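PDB 2H5N: hypothetical protein PG_1108 from Porphyromonas gingivalis, which is of unknown function but belongs to the all-helical TerB-like family, binds a magnesium ion and is probably related to the N-terminal domain of the co-chaperone DjlA. Local coordinates for residues 18-23 with 73-78; 42-47 with 59-64; 86-91 with 111-116; 94-99 with 125-130. All blocks are in the same frame, centred on the assembly; numbering follows the deposited sequence.

Contact 1: 18-23 with 73-78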
loop_
_atom_site.group_PDB
_atom_site.type_symbol
_atom_site.label_atom_id
_atom_site.label_comp_id
_atom_site.label_asym_id
_atom_site.label_seq_id
_atom_site.Cartn_x
_atom_site.Cartn_y
_atom_site.Cartn_z
ATOM N N LEU A 18 -3.476 -21.248 -4.360
ATOM C CA LEU A 18 -2.151 -20.673 -4.276
ATOM C C LEU A 18 -2.162 -19.148 -4.374
ATOM O O LEU A 18 -1.455 -18.474 -3.638
ATOM C CB LEU A 18 -1.264 -21.256 -5.393
ATOM C CG LEU A 18 -0.820 -22.728 -5.221
ATOM C CD1 LEU A 18 -0.047 -23.196 -6.487
ATOM C CD2 LEU A 18 0.079 -22.920 -4.003
ATOM N N THR A 19 -2.952 -18.612 -5.314
ATOM C CA THR A 19 -3.140 -17.176 -5.458
ATOM C C THR A 19 -3.713 -16.601 -4.145
ATOM O O THR A 19 -3.310 -15.524 -3.693
ATOM C CB THR A 19 -4.100 -16.907 -6.658
ATOM O OG1 THR A 19 -3.545 -17.510 -7.854
ATOM C CG2 THR A 19 -4.263 -15.441 -6.893
ATOM N N ALA A 20 -4.667 -17.316 -3.555
ATOM C CA ALA A 20 -5.278 -16.914 -2.279
ATOM C C ALA A 20 -4.292 -16.845 -1.121
ATOM O O ALA A 20 -4.331 -15.898 -0.308
ATOM C CB ALA A 20 -6.459 -17.850 -1.931
ATOM N N ILE A 21 -3.438 -17.873 -1.018
ATOM C CA ILE A 21 -2.389 -17.922 -0.009
ATOM C C ILE A 21 -1.471 -16.701 -0.088
ATOM O O ILE A 21 -1.265 -15.981 0.907
ATOM C CB ILE A 21 -1.561 -19.242 -0.127
ATOM C CG1 ILE A 21 -2.464 -20.440 0.279
ATOM C CG2 ILE A 21 -0.233 -19.167 0.717
ATOM C CD1 ILE A 21 -1.897 -21.799 -0.066
ATOM N N ILE A 22 -0.968 -16.441 -1.280
ATOM C CA ILE A 22 -0.079 -15.308 -1.486
ATOM C C ILE A 22 -0.767 -13.924 -1.275
ATOM O O ILE A 22 -0.144 -13.020 -0.732
ATOM C CB ILE A 22 0.792 -15.452 -2.803
ATOM C CG1 ILE A 22 2.025 -14.570 -2.693
ATOM C CG2 ILE A 22 0.045 -15.076 -4.076
ATOM C CD1 ILE A 22 3.032 -15.034 -1.628
ATOM N N LYS A 23 -2.053 -13.807 -1.616
ATOM C CA LYS A 23 -2.870 -12.605 -1.334
ATOM C C LYS A 23 -3.053 -12.373 0.197
ATOM O O LYS A 23 -3.020 -11.232 0.689
ATOM C CB LYS A 23 -4.238 -12.753 -2.044
ATOM C CG LYS A 23 -5.245 -11.582 -1.970
ATOM C CD LYS A 23 -4.668 -10.313 -2.630
ATOM C CE LYS A 23 -5.723 -9.289 -3.074
ATOM N NZ LYS A 23 -5.351 -8.559 -4.372
ATOM N N VAL A 73 -9.974 -15.174 1.118
ATOM C CA VAL A 73 -10.488 -15.640 2.418
ATOM C C VAL A 73 -11.465 -16.826 2.251
ATOM O O VAL A 73 -11.281 -17.887 2.867
ATOM C CB VAL A 73 -11.190 -14.495 3.202
ATOM C CG1 VAL A 73 -11.919 -15.042 4.468
ATOM C CG2 VAL A 73 -10.184 -13.320 3.569
ATOM N N ALA A 74 -12.503 -16.643 1.427
ATOM C CA ALA A 74 -13.463 -17.737 1.062
ATOM C C ALA A 74 -12.744 -19.025 0.605
ATOM O O ALA A 74 -13.108 -20.150 1.005
ATOM C CB ALA A 74 -14.385 -17.253 -0.031
ATOM N N LEU A 75 -11.723 -18.852 -0.245
ATOM C CA LEU A 75 -10.954 -19.992 -0.784
ATOM C C LEU A 75 -10.128 -20.733 0.272
ATOM O O LEU A 75 -10.043 -21.951 0.241
ATOM C CB LEU A 75 -10.020 -19.530 -1.908
ATOM C CG LEU A 75 -10.717 -19.206 -3.211
ATOM C CD1 LEU A 75 -9.775 -18.409 -4.127
ATOM C CD2 LEU A 75 -11.179 -20.528 -3.859
ATOM N N ILE A 76 -9.558 -20.001 1.225
ATOM C CA ILE A 76 -8.776 -20.599 2.330
ATOM C C ILE A 76 -9.735 -21.205 3.370
ATOM O O ILE A 76 -9.534 -22.330 3.884
ATOM C CB ILE A 76 -7.902 -19.528 3.050
ATOM C CG1 ILE A 76 -6.853 -18.892 2.127
ATOM C CG2 ILE A 76 -7.223 -20.113 4.265
ATOM C CD1 ILE A 76 -6.008 -19.882 1.341
ATOM N N ALA A 77 -10.775 -20.442 3.694
ATOM C CA ALA A 77 -11.700 -20.838 4.753
ATOM C C ALA A 77 -12.320 -22.203 4.518
ATOM O O ALA A 77 -12.730 -22.886 5.486
ATOM C CB ALA A 77 -12.805 -19.780 4.952
ATOM N N ARG A 78 -12.413 -22.603 3.253
ATOM C CA ARG A 78 -13.074 -23.868 2.928
ATOM C C ARG A 78 -12.114 -25.059 2.812
ATOM O O ARG A 78 -12.518 -26.152 2.405
ATOM C CB ARG A 78 -13.916 -23.734 1.664
ATOM C CG ARG A 78 -13.127 -23.694 0.344
ATOM C CD ARG A 78 -14.087 -23.266 -0.770
ATOM N NE ARG A 78 -13.593 -23.495 -2.136
ATOM C CZ ARG A 78 -14.228 -23.083 -3.245
ATOM N NH1 ARG A 78 -15.380 -22.434 -3.150
ATOM N NH2 ARG A 78 -13.726 -23.313 -4.453
#
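Lys23 NZ is gripped by two carbonyl oxygens, those of Ser64 on helix 54-64 and of Ile67 just after it, while Ala20 and Ile21 on the lysine's own helix meet Leu75 and Ile76 without a polar bond between them. The meeting illustrates how a small residue lets two helices come close. Ala20 points its methyl toward helix 69-77, and its CA lies 6.6 Å from the CA of Leu75. Two groups close on that methyl: Ala20 CB is 3.9 Å from Leu75 CB, and the same CB is 3.9 Å from Ile76 CD1. Leu75 CD1 follows at 4.0 Å from Ala20 CB, so Leu75 meets the methyl with both its CB and one branch tip. Ile76 instead works through its tip. With CG1 set beside the backbone N (chi1 -62°), its ethyl arm runs across to helix 15-30, where Ile76 CD1 rests 3.7 Å from Ile21 CG1. The two isoleucines cross at roughly a right angle, one terminal methyl touching the middle of the other's longer branch. Leu75 has a second role within its own segment, since its CD2 lies over one face of the Arg78 guanidinium, toward the rim. The short helical segments cross at -112°, their axes 8.8 Å apart at closest approach. Such a buried, apolar crossing around a small alanine forms part of the helical core of this TerB-like domain. Ile21 also packs on Phe47 of helix 37-47 and on Val87 and Tyr90 of helix 81-94, Ile76 reaches Leu118, and Val73 touches Val73 of the second subunit.

Contact 2: 42-47 with 59-64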
loop_
_atom_site.group_PDB
_atom_site.type_symbol
_atom_site.label_atom_id
_atom_site.label_comp_id
_atom_site.label_asym_id
_atom_site.label_seq_id
_atom_site.Cartn_x
_atom_site.Cartn_y
_atom_site.Cartn_z
ATOM N N VAL A 42 11.232 -14.030 2.784
ATOM C CA VAL A 42 10.735 -15.245 3.469
ATOM C C VAL A 42 9.409 -15.641 2.845
ATOM O O VAL A 42 9.180 -16.829 2.547
ATOM C CB VAL A 42 10.538 -15.035 4.991
ATOM C CG1 VAL A 42 9.987 -16.306 5.673
ATOM C CG2 VAL A 42 11.862 -14.656 5.647
ATOM N N MET A 43 8.563 -14.629 2.596
ATOM C CA MET A 43 7.267 -14.847 1.924
ATOM C C MET A 43 7.463 -15.604 0.590
ATOM O O MET A 43 6.835 -16.642 0.345
ATOM C CB MET A 43 6.518 -13.507 1.725
ATOM C CG MET A 43 5.037 -13.582 1.185
ATOM S SD MET A 43 4.349 -11.968 0.748
ATOM C CE MET A 43 5.083 -11.789 -0.849
ATOM N N THR A 44 8.326 -15.097 -0.283
ATOM C CA THR A 44 8.456 -15.774 -1.558
ATOM C C THR A 44 9.228 -17.099 -1.443
ATOM O O THR A 44 8.881 -18.051 -2.103
ATOM C CB THR A 44 9.064 -14.867 -2.620
ATOM O OG1 THR A 44 10.255 -14.291 -2.101
ATOM C CG2 THR A 44 8.063 -13.726 -2.994
ATOM N N ARG A 45 10.267 -17.152 -0.612
ATOM C CA ARG A 45 11.076 -18.387 -0.466
ATOM C C ARG A 45 10.194 -19.524 0.079
ATOM O O ARG A 45 10.135 -20.598 -0.503
ATOM C CB ARG A 45 12.281 -18.147 0.438
ATOM C CG ARG A 45 13.248 -19.307 0.537
ATOM C CD ARG A 45 14.406 -18.933 1.455
ATOM N NE ARG A 45 14.002 -18.895 2.867
ATOM C CZ ARG A 45 14.044 -17.818 3.665
ATOM N NH1 ARG A 45 14.483 -16.632 3.218
ATOM N NH2 ARG A 45 13.643 -17.933 4.932
ATOM N N GLU A 46 9.458 -19.256 1.159
ATOM C CA GLU A 46 8.635 -20.282 1.779
ATOM C C GLU A 46 7.386 -20.677 0.992
ATOM O O GLU A 46 6.871 -21.777 1.184
ATOM C CB GLU A 46 8.291 -19.893 3.224
ATOM C CG GLU A 46 9.540 -19.743 4.124
ATOM C CD GLU A 46 10.314 -21.057 4.281
ATOM O OE1 GLU A 46 9.678 -22.071 4.583
ATOM O OE2 GLU A 46 11.547 -21.074 4.097
ATOM N N PHE A 47 6.905 -19.788 0.108
ATOM C CA PHE A 47 5.801 -20.089 -0.820
ATOM C C PHE A 47 6.118 -21.312 -1.713
ATOM O O PHE A 47 5.230 -22.087 -2.062
ATOM C CB PHE A 47 5.470 -18.861 -1.686
ATOM C CG PHE A 47 4.208 -18.987 -2.490
ATOM C CD1 PHE A 47 3.014 -19.431 -1.903
ATOM C CD2 PHE A 47 4.179 -18.584 -3.824
ATOM C CE1 PHE A 47 1.833 -19.518 -2.643
ATOM C CE2 PHE A 47 2.971 -18.651 -4.580
ATOM C CZ PHE A 47 1.803 -19.120 -3.979
ATOM N N LEU A 59 4.133 -15.373 -11.847
ATOM C CA LEU A 59 2.782 -15.264 -12.433
ATOM C C LEU A 59 1.636 -15.519 -11.452
ATOM O O LEU A 59 0.501 -15.048 -11.656
ATOM C CB LEU A 59 2.635 -16.195 -13.639
ATOM C CG LEU A 59 3.357 -15.852 -14.938
ATOM C CD1 LEU A 59 3.074 -16.968 -15.936
ATOM C CD2 LEU A 59 2.972 -14.469 -15.534
ATOM N N LEU A 60 1.918 -16.300 -10.414
ATOM C CA LEU A 60 0.935 -16.516 -9.346
ATOM C C LEU A 60 0.798 -15.256 -8.543
ATOM O O LEU A 60 -0.288 -14.905 -8.103
ATOM C CB LEU A 60 1.345 -17.667 -8.427
ATOM C CG LEU A 60 1.022 -19.065 -8.930
ATOM C CD1 LEU A 60 1.741 -20.061 -8.062
ATOM C CD2 LEU A 60 -0.480 -19.277 -8.914
ATOM N N LEU A 61 1.920 -14.581 -8.361
ATOM C CA LEU A 61 1.972 -13.313 -7.620
ATOM C C LEU A 61 1.227 -12.221 -8.369
ATOM O O LEU A 61 0.564 -11.368 -7.762
ATOM C CB LEU A 61 3.426 -12.887 -7.415
ATOM C CG LEU A 61 4.018 -13.295 -6.077
ATOM C CD1 LEU A 61 5.539 -13.217 -6.079
ATOM C CD2 LEU A 61 3.457 -12.336 -5.052
ATOM N N LYS A 62 1.336 -12.284 -9.695
ATOM C CA LYS A 62 0.655 -11.394 -10.616
ATOM C C LYS A 62 -0.840 -11.732 -10.656
ATOM O O LYS A 62 -1.668 -10.831 -10.804
ATOM C CB LYS A 62 1.266 -11.596 -12.000
ATOM C CG LYS A 62 1.704 -10.345 -12.730
ATOM C CD LYS A 62 2.421 -10.718 -14.049
ATOM C CE LYS A 62 1.431 -10.950 -15.206
ATOM N NZ LYS A 62 0.323 -11.901 -14.850
ATOM N N ALA A 63 -1.188 -13.018 -10.552
ATOM C CA ALA A 63 -2.596 -13.434 -10.473
ATOM C C ALA A 63 -3.277 -12.910 -9.209
ATOM O O ALA A 63 -4.480 -12.626 -9.227
ATOM C CB ALA A 63 -2.732 -14.947 -10.531
ATOM N N SER A 64 -2.513 -12.778 -8.120
ATOM C CA SER A 64 -3.071 -12.299 -6.852
ATOM C C SER A 64 -3.641 -10.857 -6.921
ATOM O O SER A 64 -4.616 -10.516 -6.195
ATOM C CB SER A 64 -2.071 -12.501 -5.685
ATOM O OG SER A 64 -1.011 -11.553 -5.723
#
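Phe47 and Leu60 slant past one another, whereas Thr44 and Leu61 cross at about a right angle, and these two differently turned pairs carry most of the meeting of helices 37-47 and 54-64. The example shows helices joined through side chains across a wide backbone interval: the nearest CA atoms, those of Thr44 and Leu61, are still 9.2 Å apart. Phe47 spans its share of the interval because CG stands opposite the backbone N (chi1 -170°), throwing the ring toward helix 54-64. There Leu60 CD1 sits 4.0 Å from Phe47 CE2 and 4.2 Å from Phe47 CZ, so a single methyl meets these two ring atoms obliquely. In the other pair, Thr44 divides its branches between two tasks. Its OG1 is wedged between backbone N and carbonyl carbon (chi1 51°), from where it bonds to the carbonyls of Ile40 and Ala41, and its methyl is left to meet the leucine, Thr44 CG2 lying 4.0 Å from Leu61 CD1. Leu61's backbone is occupied too, as Ser64 OG donates to Leu61 O at 2.6 Å, tilted 29° from the carbonyl plane. Met43 and Leu61 both pack on Ile22 of helix 15-30, while Pro37 of the third subunit packs on Met43, Thr44 and Leu61. Two consecutive helices folded back on a third, with mainly apolar side chains between them, make a small helical bundle of the kind expected for a TerB-like domain.

Contact 3: 86-91 with 111-116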
loop_
_atom_site.group_PDB
_atom_site.type_symbol
_atom_site.label_atom_id
_atom_site.label_comp_id
_atom_site.label_asym_id
_atom_site.label_seq_id
_atom_site.Cartn_x
_atom_site.Cartn_y
_atom_site.Cartn_z
ATOM N N TYR A 86 -1.065 -25.705 7.628
ATOM C CA TYR A 86 0.087 -25.389 6.828
ATOM C C TYR A 86 0.041 -23.908 6.398
ATOM O O TYR A 86 1.039 -23.177 6.509
ATOM C CB TYR A 86 0.056 -26.283 5.609
ATOM C CG TYR A 86 1.405 -26.469 5.002
ATOM C CD1 TYR A 86 1.757 -25.793 3.831
ATOM C CD2 TYR A 86 2.354 -27.308 5.605
ATOM C CE1 TYR A 86 3.001 -25.932 3.271
ATOM C CE2 TYR A 86 3.623 -27.466 5.029
ATOM C CZ TYR A 86 3.922 -26.776 3.863
ATOM O OH TYR A 86 5.152 -26.925 3.265
ATOM N N VAL A 87 -1.124 -23.438 5.955
ATOM C CA VAL A 87 -1.247 -22.004 5.622
ATOM C C VAL A 87 -0.991 -21.117 6.827
ATOM O O VAL A 87 -0.289 -20.095 6.696
ATOM C CB VAL A 87 -2.595 -21.634 4.970
ATOM C CG1 VAL A 87 -2.634 -20.131 4.643
ATOM C CG2 VAL A 87 -2.796 -22.431 3.689
ATOM N N ALA A 88 -1.571 -21.460 7.989
ATOM C CA ALA A 88 -1.278 -20.702 9.229
ATOM C C ALA A 88 0.216 -20.726 9.601
ATOM O O ALA A 88 0.762 -19.739 10.103
ATOM C CB ALA A 88 -2.125 -21.210 10.417
ATOM N N SER A 89 0.874 -21.858 9.372
ATOM C CA SER A 89 2.284 -21.990 9.766
ATOM C C SER A 89 3.101 -21.057 8.914
ATOM O O SER A 89 3.965 -20.357 9.419
ATOM C CB SER A 89 2.788 -23.451 9.691
ATOM O OG SER A 89 1.919 -24.288 10.436
ATOM N N TYR A 90 2.770 -21.029 7.633
ATOM C CA TYR A 90 3.398 -20.174 6.630
ATOM C C TYR A 90 3.254 -18.693 6.981
ATOM O O TYR A 90 4.219 -17.934 6.963
ATOM C CB TYR A 90 2.749 -20.456 5.264
ATOM C CG TYR A 90 3.110 -19.460 4.178
ATOM C CD1 TYR A 90 4.434 -19.324 3.751
ATOM C CD2 TYR A 90 2.124 -18.645 3.571
ATOM C CE1 TYR A 90 4.769 -18.430 2.770
ATOM C CE2 TYR A 90 2.464 -17.749 2.556
ATOM C CZ TYR A 90 3.791 -17.646 2.159
ATOM O OH TYR A 90 4.184 -16.763 1.159
ATOM N N LEU A 91 2.039 -18.289 7.351
ATOM C CA LEU A 91 1.804 -16.910 7.671
ATOM C C LEU A 91 2.594 -16.537 8.921
ATOM O O LEU A 91 3.131 -15.452 8.999
ATOM C CB LEU A 91 0.313 -16.607 7.777
ATOM C CG LEU A 91 -0.464 -16.626 6.442
ATOM C CD1 LEU A 91 -1.938 -16.608 6.730
ATOM C CD2 LEU A 91 -0.071 -15.456 5.484
ATOM N N LEU A 111 -5.252 -12.162 13.846
ATOM C CA LEU A 111 -6.465 -11.650 13.163
ATOM C C LEU A 111 -6.744 -12.336 11.827
ATOM O O LEU A 111 -7.874 -12.759 11.594
ATOM C CB LEU A 111 -6.461 -10.116 13.040
ATOM C CG LEU A 111 -7.597 -9.443 12.252
ATOM C CD1 LEU A 111 -8.980 -9.655 12.908
ATOM C CD2 LEU A 111 -7.289 -7.928 12.078
ATOM N N ILE A 112 -5.720 -12.468 10.965
ATOM C CA ILE A 112 -5.892 -13.128 9.652
ATOM C C ILE A 112 -6.275 -14.587 9.809
ATOM O O ILE A 112 -7.151 -15.090 9.115
ATOM C CB ILE A 112 -4.656 -12.957 8.723
ATOM C CG1 ILE A 112 -4.971 -13.341 7.265
ATOM C CG2 ILE A 112 -3.506 -13.777 9.207
ATOM C CD1 ILE A 112 -4.243 -12.475 6.203
ATOM N N SER A 113 -5.630 -15.272 10.749
ATOM C CA SER A 113 -6.000 -16.640 11.080
ATOM C C SER A 113 -7.470 -16.748 11.496
ATOM O O SER A 113 -8.167 -17.648 11.036
ATOM C CB SER A 113 -5.091 -17.151 12.192
ATOM O OG SER A 113 -3.767 -17.227 11.705
ATOM N N THR A 114 -7.932 -15.835 12.366
ATOM C CA THR A 114 -9.333 -15.835 12.790
ATOM C C THR A 114 -10.257 -15.725 11.553
ATOM O O THR A 114 -11.184 -16.524 11.402
ATOM C CB THR A 114 -9.645 -14.708 13.810
ATOM O OG1 THR A 114 -8.816 -14.881 14.968
ATOM C CG2 THR A 114 -11.158 -14.720 14.248
ATOM N N LEU A 115 -9.968 -14.775 10.661
ATOM C CA LEU A 115 -10.838 -14.482 9.538
ATOM C C LEU A 115 -10.892 -15.634 8.533
ATOM O O LEU A 115 -11.946 -15.893 7.951
ATOM C CB LEU A 115 -10.502 -13.145 8.845
ATOM C CG LEU A 115 -10.725 -11.779 9.528
ATOM C CD1 LEU A 115 -11.170 -10.719 8.522
ATOM C CD2 LEU A 115 -11.694 -11.783 10.703
ATOM N N CYS A 116 -9.771 -16.340 8.379
ATOM C CA CYS A 116 -9.652 -17.421 7.402
ATOM C C CYS A 116 -9.991 -18.784 8.034
ATOM O O CYS A 116 -9.951 -19.786 7.349
ATOM C CB CYS A 116 -8.228 -17.455 6.828
ATOM S SG CYS A 116 -7.836 -16.112 5.689
#
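Leu91 reaches toward Ile112 from helix 81-94, and its path outward shows how a helix contact can rest chiefly on one pair of methyls. CB leaves the backbone in the direction of helix 103-116 but remains about 5.0 Å from Ile112 CG2. With chi1 at -71°, CG lies beside the backbone N and is likewise about 5.0 Å from Ile112 CG2. The touch comes only at the tip, where Leu91 CD1 is 4.1 Å from Ile112 CG2; the other methyl, CD2, stays farther from that atom. Ile112 offers its short branch because chi1 (-166°) turns its longer one opposite the backbone N, and the two side chains cross nearly perpendicularly. A turn earlier on helix 81-94, across from the residue after Ile112, the backbones come nearer, with the CA atoms of Ala88 and Ser113 6.5 Å apart. The neighbours there are small, and Ala88 CB is a loose 4.5 Å from Ser113 OG, whose hydrogen bond goes to Trp109 O in its own helix. Leu91 also packs on Met28 and Cys116 on Met24, so helix 15-30 borders both partners, while Ile112 touches Leu115 of the second subunit and helix 123-130 lies against Tyr86, Ser89 and Tyr90.

Contact 4: 94-99 with 125-130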
loop_
_atom_site.group_PDB
_atom_site.type_symbol
_atom_site.label_atom_id
_atom_site.label_comp_id
_atom_site.label_asym_id
_atom_site.label_seq_id
_atom_site.Cartn_x
_atom_site.Cartn_y
_atom_site.Cartn_z
ATOM N N ILE A 94 6.490 -15.928 8.255
ATOM C CA ILE A 94 6.835 -14.730 7.457
ATOM C C ILE A 94 7.330 -13.563 8.319
ATOM O O ILE A 94 8.351 -12.935 7.999
ATOM C CB ILE A 94 5.689 -14.292 6.521
ATOM C CG1 ILE A 94 5.645 -15.214 5.319
ATOM C CG2 ILE A 94 5.835 -12.797 6.079
ATOM C CD1 ILE A 94 4.316 -15.161 4.548
ATOM N N MET A 95 6.631 -13.286 9.418
ATOM C CA MET A 95 7.007 -12.146 10.236
ATOM C C MET A 95 7.955 -12.506 11.392
ATOM O O MET A 95 8.417 -11.615 12.104
ATOM C CB MET A 95 5.770 -11.327 10.673
ATOM C CG MET A 95 4.975 -10.673 9.494
ATOM S SD MET A 95 3.638 -9.687 10.125
ATOM C CE MET A 95 2.792 -10.982 11.002
ATOM N N ALA A 96 8.254 -13.791 11.576
ATOM C CA ALA A 96 9.192 -14.177 12.627
ATOM C C ALA A 96 10.612 -13.800 12.216
ATOM O O ALA A 96 10.967 -13.850 11.033
ATOM C CB ALA A 96 9.094 -15.687 12.967
ATOM N N SER A 97 11.409 -13.405 13.206
ATOM C CA SER A 97 12.810 -13.075 12.995
ATOM C C SER A 97 13.603 -13.710 14.132
ATOM O O SER A 97 13.440 -13.337 15.301
ATOM C CB SER A 97 12.998 -11.552 12.940
ATOM O OG SER A 97 14.164 -11.215 12.189
ATOM N N ASP A 98 14.436 -14.693 13.781
ATOM C CA ASP A 98 15.190 -15.509 14.748
ATOM C C ASP A 98 14.257 -16.318 15.686
ATOM O O ASP A 98 14.568 -16.516 16.877
ATOM C CB ASP A 98 16.213 -14.656 15.533
ATOM C CG ASP A 98 17.568 -14.529 14.820
ATOM O OD1 ASP A 98 17.704 -14.928 13.637
ATOM O OD2 ASP A 98 18.517 -14.029 15.457
ATOM N N GLY A 99 13.119 -16.773 15.138
ATOM C CA GLY A 99 12.165 -17.627 15.853
ATOM C C GLY A 99 11.319 -16.901 16.880
ATOM O O GLY A 99 10.665 -17.528 17.751
ATOM N N GLU A 125 5.691 -23.694 16.931
ATOM C CA GLU A 125 4.903 -24.703 16.197
ATOM C C GLU A 125 4.750 -24.357 14.712
ATOM O O GLU A 125 4.759 -25.252 13.870
ATOM C CB GLU A 125 3.512 -24.886 16.815
ATOM C CG GLU A 125 3.490 -25.766 18.065
ATOM C CD GLU A 125 2.247 -25.523 18.938
ATOM O OE1 GLU A 125 1.433 -24.615 18.642
ATOM O OE2 GLU A 125 2.101 -26.249 19.946
ATOM N N ALA A 126 4.585 -23.073 14.413
ATOM C CA ALA A 126 4.626 -22.578 13.034
ATOM C C ALA A 126 5.929 -22.917 12.313
ATOM O O ALA A 126 5.896 -23.438 11.201
ATOM C CB ALA A 126 4.402 -21.099 12.991
ATOM N N ILE A 127 7.056 -22.585 12.953
ATOM C CA ILE A 127 8.397 -22.755 12.372
ATOM C C ILE A 127 8.741 -24.238 12.129
ATOM O O ILE A 127 9.457 -24.575 11.166
ATOM C CB ILE A 127 9.481 -22.053 13.264
ATOM C CG1 ILE A 127 9.315 -20.525 13.200
ATOM C CG2 ILE A 127 10.933 -22.497 12.880
ATOM C CD1 ILE A 127 10.001 -19.757 14.292
ATOM N N ASN A 128 8.209 -25.116 12.962
ATOM C CA ASN A 128 8.465 -26.553 12.849
ATOM C C ASN A 128 7.637 -27.192 11.792
ATOM O O ASN A 128 8.105 -27.990 11.045
ATOM C CB ASN A 128 8.222 -27.309 14.159
ATOM C CG ASN A 128 9.245 -27.005 15.232
ATOM O OD1 ASN A 128 10.401 -26.784 14.963
ATOM N ND2 ASN A 128 8.799 -26.990 16.461
ATOM N N ASN A 129 6.379 -26.810 11.714
ATOM C CA ASN A 129 5.535 -27.364 10.683
ATOM C C ASN A 129 6.092 -27.098 9.323
ATOM O O ASN A 129 6.037 -27.912 8.482
ATOM C CB ASN A 129 4.115 -26.843 10.790
ATOM C CG ASN A 129 3.465 -27.165 12.109
ATOM O OD1 ASN A 129 3.523 -28.272 12.607
ATOM N ND2 ASN A 129 2.845 -26.188 12.678
ATOM N N MET A 130 6.617 -25.915 9.111
ATOM C CA MET A 130 7.179 -25.540 7.820
ATOM C C MET A 130 8.492 -26.245 7.494
ATOM O O MET A 130 8.791 -26.494 6.367
ATOM C CB MET A 130 7.328 -24.026 7.700
ATOM C CG MET A 130 6.005 -23.260 7.563
ATOM S SD MET A 130 4.984 -23.643 6.192
ATOM C CE MET A 130 5.962 -23.026 4.945
#
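Ile127 CD1 approaches the flat carbonyl group of Gly99 from one face, standing about 2.7 Å off the plane through Gly99 CA, C and O, and it is displaced past the CA end instead of lying over the C=O bond itself. Its nearest partner is accordingly the alpha carbon: Ile127 CD1 lies 3.4 Å from Gly99 CA, a tight fit for two carbons, and 4.1 Å from Gly99 C. The same CD1 is a looser 4.4 Å from Ala96 CB, the methyl that Ala96 directs toward the helix. One methyl therefore serves both ends of the bend in the loop, a compact instance of a helix side chain resting against a turn. Ile127 gets there by stretching out: CG1 sits beside the backbone N (chi1 -69°), and CD1 continues the chain in extended form (chi2 163°), which carries the tip across an interval of 7.3 Å between the CA atoms of Gly99 and Ile127. The chain turns back through positive phi at Asp98 and again at Gly99 (phi 75°), a conformation that glycine adopts easily. The contact lies near the surface, touched by no other subunit. Ile127 and Met130 also pack on Val93 of helix 81-94 and Ala126 rests on Trp109 of helix 103-116, so helix 123-130 lies against both helices that the loop connects.

Tyr90 of contact 3 touches contacts 1 and 2: its OH is 2.8 Å from Met43 O of contact 2, a probable hydrogen bond, and its CE2 is 3.6 Å from Ile21 CG2 of contact 1. Contacts 3 and 4 interlock along the chain and probably share a hydrogen bond, Asn129 ND2 to Ser89 OG at 3.1 Å. Contacts 1 and 4 lie on opposite sides of the chain's centre, their own centres about 20 Å apart. None forms the magnesium site of Val29, Asp32 and Lys34, but the side chain of Leu91 comes within about 7 Å of that of Val29. Contacts 1 and 3 both reach the second subunit, contact 2 the third.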